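Local coordinates for leucine aminopeptidase 2, chloroplastic (Streptomyces sp. BC16019, PDB 5LHJ), which acts in bottromycin maturation as a manganese-binding metalloaminopeptidase of the M17 family, probably removing N-terminal amino acids from peptides, at residues A[176-180]-A[293-297]; A[415-421]-A[442-446]. All coordinates share one frame; numbering follows the deposited sequence.

Interaction 1 of 2, residues A[176-180]-A[293-297]; sequences ATCLA and AALTA
Ala-293 and Ala-176 meet where two helices run past each other almost antiparallel, at 150°, and each methyl group fills a hollow on the other helix. The local axes approach to 8.8 Å, and at the tightest point the CA atoms of Ala-176 and Ala-293 are 5.0 Å apart. The methyl of Ala-293 is the deepest bump. It drops into the hollow outlined by Ala-176 and, about one turn on, Leu-179 and Ala-180, and its CB lies 3.2 Å from the backbone O of Ala-176. The same CB is 4.0 Å from Ala-180 CB on one wall of the hollow, while Leu-179 CD2 supplies another. The fit is reciprocal: the methyl of Ala-176 sits among Ala-293, Thr-296 and Ala-297, with Ala-176 CB 4.1 Å from Ala-297 CB. With only methyls at the centre, one of them resting on a carbonyl oxygen, the pair illustrates how small residues let two helices exchange bumps and hollows.

Leu-179 fills the side of the groove. Its CG stands opposite the backbone N (chi1 168°), which swings the branched end toward helix 286-301, where CD2 meets Thr-296 tip to tip, 3.7 Å from OG1 and also close to CG2. The hydroxyl facing this methyl is satisfied within its own helix, Thr-296 OG1 donating to Ala-293 O at 2.7 Å. That oxygen also accepts from Ala-297 N, so two donors grip it; the hydroxyl comes in 19° off the carbonyl plane.

Helix 486-498 borders the pair, Val-486 resting on Ala-176 and Ala-180 and Ile-490 on Ala-297. Helix 124-139 packs against Thr-177 and Cys-178 of helix 164-185, whereas Leu-295 of helix 286-301 turns to Leu-243 and Tyr-245 on strand 239-245.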
loop_
_atom_site.group_PDB
_atom_site.type_symbol
_atom_site.label_atom_id
_atom_site.label_comp_id
_atom_site.label_asym_id
_atom_site.label_seq_id
_atom_site.Cartn_x
_atom_site.Cartn_y
_atom_site.Cartn_z
ATOM N N ALA A 176 3.626 39.077 17.504
ATOM C CA ALA A 176 3.931 37.814 18.211
ATOM C C ALA A 176 3.558 36.611 17.325
ATOM O O ALA A 176 4.311 35.648 17.221
ATOM C CB ALA A 176 3.188 37.753 19.531
ATOM N N THR A 177 2.401 36.682 16.679
ATOM C CA THR A 177 1.989 35.616 15.758
ATOM C C THR A 177 3.032 35.428 14.648
ATOM O O THR A 177 3.408 34.304 14.318
ATOM C CB THR A 177 0.599 35.902 15.155
ATOM O OG1 THR A 177 -0.362 36.041 16.206
ATOM C CG2 THR A 177 0.135 34.782 14.236
ATOM N N CYS A 178 3.518 36.533 14.083
ATOM C CA CYS A 178 4.500 36.457 12.996
ATOM C C CYS A 178 5.875 35.929 13.454
ATOM O O CYS A 178 6.590 35.297 12.669
ATOM C CB CYS A 178 4.608 37.821 12.290
ATOM S SG CYS A 178 3.117 38.274 11.343
ATOM N N LEU A 179 6.235 36.172 14.716
ATOM C CA LEU A 179 7.425 35.556 15.313
ATOM C C LEU A 179 7.274 34.022 15.283
ATOM O O LEU A 179 8.182 33.300 14.866
ATOM C CB LEU A 179 7.640 36.035 16.749
ATOM C CG LEU A 179 8.665 35.297 17.605
ATOM C CD1 LEU A 179 10.039 35.338 16.945
ATOM C CD2 LEU A 179 8.698 35.901 18.999
ATOM N N ALA A 180 6.122 33.538 15.732
ATOM C CA ALA A 180 5.862 32.095 15.692
ATOM C C ALA A 180 5.906 31.569 14.246
ATOM O O ALA A 180 6.474 30.503 14.010
ATOM C CB ALA A 180 4.549 31.749 16.358
ATOM N N ALA A 293 6.235 32.904 21.637
ATOM C CA ALA A 293 5.690 34.131 21.086
ATOM C C ALA A 293 4.705 34.799 22.056
ATOM O O ALA A 293 4.785 36.023 22.262
ATOM C CB ALA A 293 5.035 33.878 19.729
ATOM N N ALA A 294 3.817 34.015 22.660
ATOM C CA ALA A 294 2.883 34.549 23.661
ATOM C C ALA A 294 3.648 35.196 24.821
ATOM O O ALA A 294 3.317 36.323 25.226
ATOM C CB ALA A 294 1.946 33.476 24.180
ATOM N N LEU A 295 4.675 34.516 25.322
ATOM C CA LEU A 295 5.501 35.089 26.407
ATOM C C LEU A 295 6.139 36.419 26.017
ATOM O O LEU A 295 6.171 37.353 26.841
ATOM C CB LEU A 295 6.563 34.101 26.893
ATOM C CG LEU A 295 6.000 33.105 27.918
ATOM C CD1 LEU A 295 6.748 31.794 27.876
ATOM C CD2 LEU A 295 6.025 33.694 29.323
ATOM N N THR A 296 6.620 36.532 24.778
ATOM C CA THR A 296 7.248 37.784 24.306
ATOM C C THR A 296 6.270 38.961 24.235
ATOM O O THR A 296 6.689 40.113 24.300
ATOM C CB THR A 296 7.949 37.667 22.916
ATOM O OG1 THR A 296 6.990 37.451 21.856
ATOM C CG2 THR A 296 9.030 36.591 22.917
ATOM N N ALA A 297 4.983 38.684 24.062
ATOM C CA ALA A 297 3.962 39.730 24.017
ATOM C C ALA A 297 3.546 40.277 25.392
ATOM O O ALA A 297 2.954 41.350 25.466
ATOM C CB ALA A 297 2.727 39.205 23.300
#

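Interaction 2 of 2, residues A[415-421]-A[442-446]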
loop_
_atom_site.group_PDB
_atom_site.type_symbol
_atom_site.label_atom_id
_atom_site.label_comp_id
_atom_site.label_asym_id
_atom_site.label_seq_id
_atom_site.Cartn_x
_atom_site.Cartn_y
_atom_site.Cartn_z
ATOM N N PRO A 415 -13.673 15.229 24.556
ATOM C CA PRO A 415 -13.778 14.650 25.896
ATOM C C PRO A 415 -12.593 13.785 26.300
ATOM O O PRO A 415 -12.031 13.038 25.483
ATOM C CB PRO A 415 -15.043 13.786 25.791
ATOM C CG PRO A 415 -15.055 13.351 24.367
ATOM C CD PRO A 415 -14.586 14.560 23.614
ATOM N N LEU A 416 -12.240 13.868 27.579
ATOM C CA LEU A 416 -11.278 12.945 28.181
ATOM C C LEU A 416 -12.023 11.652 28.527
ATOM O O LEU A 416 -12.373 11.415 29.680
ATOM C CB LEU A 416 -10.630 13.581 29.416
ATOM C CG LEU A 416 -9.687 14.756 29.088
ATOM C CD1 LEU A 416 -9.510 15.689 30.276
ATOM C CD2 LEU A 416 -8.327 14.247 28.626
ATOM N N LEU A 417 -12.246 10.811 27.517
ATOM C CA LEU A 417 -13.098 9.634 27.646
ATOM C C LEU A 417 -12.469 8.569 28.533
ATOM O O LEU A 417 -11.437 7.999 28.195
ATOM C CB LEU A 417 -13.389 9.026 26.274
ATOM C CG LEU A 417 -14.196 9.888 25.298
ATOM C CD1 LEU A 417 -14.197 9.308 23.900
ATOM C CD2 LEU A 417 -15.622 10.127 25.772
ATOM N N ALA A 418 -13.107 8.289 29.666
ATOM C CA ALA A 418 -12.580 7.284 30.601
ATOM C C ALA A 418 -12.392 5.910 29.947
ATOM O O ALA A 418 -11.412 5.220 30.226
ATOM C CB ALA A 418 -13.475 7.173 31.823
ATOM N N HIS A 419 -13.292 5.537 29.041
ATOM C CA HIS A 419 -13.184 4.244 28.365
ATOM C C HIS A 419 -12.011 4.128 27.377
ATOM O O HIS A 419 -11.646 3.020 26.986
ATOM C CB HIS A 419 -14.510 3.829 27.713
ATOM C CG HIS A 419 -14.974 4.726 26.609
ATOM N ND1 HIS A 419 -16.048 5.582 26.747
ATOM C CD2 HIS A 419 -14.539 4.872 25.336
ATOM C CE1 HIS A 419 -16.248 6.217 25.606
ATOM N NE2 HIS A 419 -15.343 5.804 24.736
ATOM N N GLU A 420 -11.393 5.248 26.995
ATOM C CA GLU A 420 -10.172 5.172 26.181
ATOM C C GLU A 420 -8.904 4.889 26.984
ATOM O O GLU A 420 -7.861 4.571 26.394
ATOM C CB GLU A 420 -10.009 6.431 25.323
ATOM C CG GLU A 420 -10.972 6.471 24.146
ATOM C CD GLU A 420 -10.732 5.358 23.127
ATOM O OE1 GLU A 420 -9.573 4.982 22.884
ATOM O OE2 GLU A 420 -11.712 4.839 22.569
ATOM N N ARG A 421 -8.971 4.980 28.311
ATOM C CA ARG A 421 -7.803 4.670 29.144
ATOM C C ARG A 421 -7.381 3.213 29.012
ATOM O O ARG A 421 -6.205 2.899 29.181
ATOM C CB ARG A 421 -8.026 5.030 30.619
ATOM C CG ARG A 421 -8.090 6.523 30.841
ATOM C CD ARG A 421 -8.001 6.924 32.308
ATOM N NE ARG A 421 -7.442 8.271 32.405
ATOM C CZ ARG A 421 -6.147 8.585 32.277
ATOM N NH1 ARG A 421 -5.219 7.643 32.073
ATOM N NH2 ARG A 421 -5.779 9.859 32.355
ATOM N N ILE A 442 -7.556 11.377 21.594
ATOM C CA ILE A 442 -8.068 11.279 22.964
ATOM C C ILE A 442 -7.078 10.517 23.861
ATOM O O ILE A 442 -6.791 10.940 24.997
ATOM C CB ILE A 442 -9.502 10.691 22.987
ATOM C CG1 ILE A 442 -10.434 11.658 22.206
ATOM C CG2 ILE A 442 -9.950 10.466 24.432
ATOM C CD1 ILE A 442 -11.909 11.379 22.260
ATOM N N GLN A 443 -6.514 9.426 23.349
ATOM C CA GLN A 443 -5.539 8.650 24.119
ATOM C C GLN A 443 -4.313 9.489 24.487
ATOM O O GLN A 443 -3.814 9.381 25.603
ATOM C CB GLN A 443 -5.103 7.398 23.361
ATOM C CG GLN A 443 -6.226 6.390 23.187
ATOM C CD GLN A 443 -5.981 5.431 22.040
ATOM O OE1 GLN A 443 -4.833 5.120 21.703
ATOM N NE2 GLN A 443 -7.059 4.927 21.443
ATOM N N ALA A 444 -3.854 10.344 23.563
ATOM C CA ALA A 444 -2.686 11.201 23.851
ATOM C C ALA A 444 -2.975 12.188 24.984
ATOM O O ALA A 444 -2.112 12.446 25.837
ATOM C CB ALA A 444 -2.226 11.946 22.607
ATOM N N ALA A 445 -4.188 12.738 24.992
ATOM C CA ALA A 445 -4.609 13.670 26.027
ATOM C C ALA A 445 -4.663 12.970 27.387
ATOM O O ALA A 445 -4.187 13.505 28.392
ATOM C CB ALA A 445 -5.964 14.282 25.667
ATOM N N LEU A 446 -5.234 11.760 27.409
ATOM C CA LEU A 446 -5.269 10.932 28.634
ATOM C C LEU A 446 -3.860 10.565 29.136
ATOM O O LEU A 446 -3.592 10.571 30.339
ATOM C CB LEU A 446 -6.094 9.661 28.393
ATOM C CG LEU A 446 -7.588 9.902 28.116
ATOM C CD1 LEU A 446 -8.245 8.660 27.531
ATOM C CD2 LEU A 446 -8.312 10.351 29.379
#
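The guanidinium of Arg-421 lies with one face against Leu-446, whose CB stands 3.9 Å above the centre of its plane, while Arg-421 NH2 gives a weak hydrogen bond to Leu-446 O at 3.1 Å. The carboxylate of Glu-420 and the amide of Gln-443 are the second flat pair, only 8° from coplanar, with Gln-443 NE2 bonded to Glu-420 OE1 at 2.9 Å; a bend at chi2 (-65°) brings the carboxylate round to it. The loop opens with an inverse gamma turn centred on Leu-416, and these polar groups tie its residues 420-421 to helix 440-449. Stronger partners hold two of them: Asp-450 forms a salt bridge with Arg-421 NH1, and Ser-435 bonds Gln-443 OE1. Asn-423 ND2 gives Glu-420 OE1 a second donor.

With an alanine at Arg-421, Asp-450 would probably lose its salt-bridge mate, and Leu-446 the flat group lying over it.

Leu-446 lies between the two polar links, its CD1 against Leu-417 O and Glu-420 CB; beside it Leu-416 CD2 reaches Ala-445 CB. A second subunit touches Pro-415, Leu-417 and Ile-442, placing the contact at a subunit boundary. There Leu-417 CD1 and Ile-442 CD1 are packed unusually tightly, 3.5 Å apart.

Both contacts belong to the catalytic domain of the M17 fold, yet they hold different parts of it together. Their centres are 31 Å apart and their nearest atoms about 21 Å, so they do not touch. They follow one another along the chain, interaction 1 closing before interaction 2 opens. The large mixed sheet is their common reference: helix 286-301 of interaction 1 leans on its strand 239-245, and interaction 2 leans on its strand 386-390. Neither lies at the manganese site. Interaction 1, near the centre of the chain and not touched by another subunit, joins helices inside the domain, whereas interaction 2 lies farther out, at a subunit boundary of the hexamer.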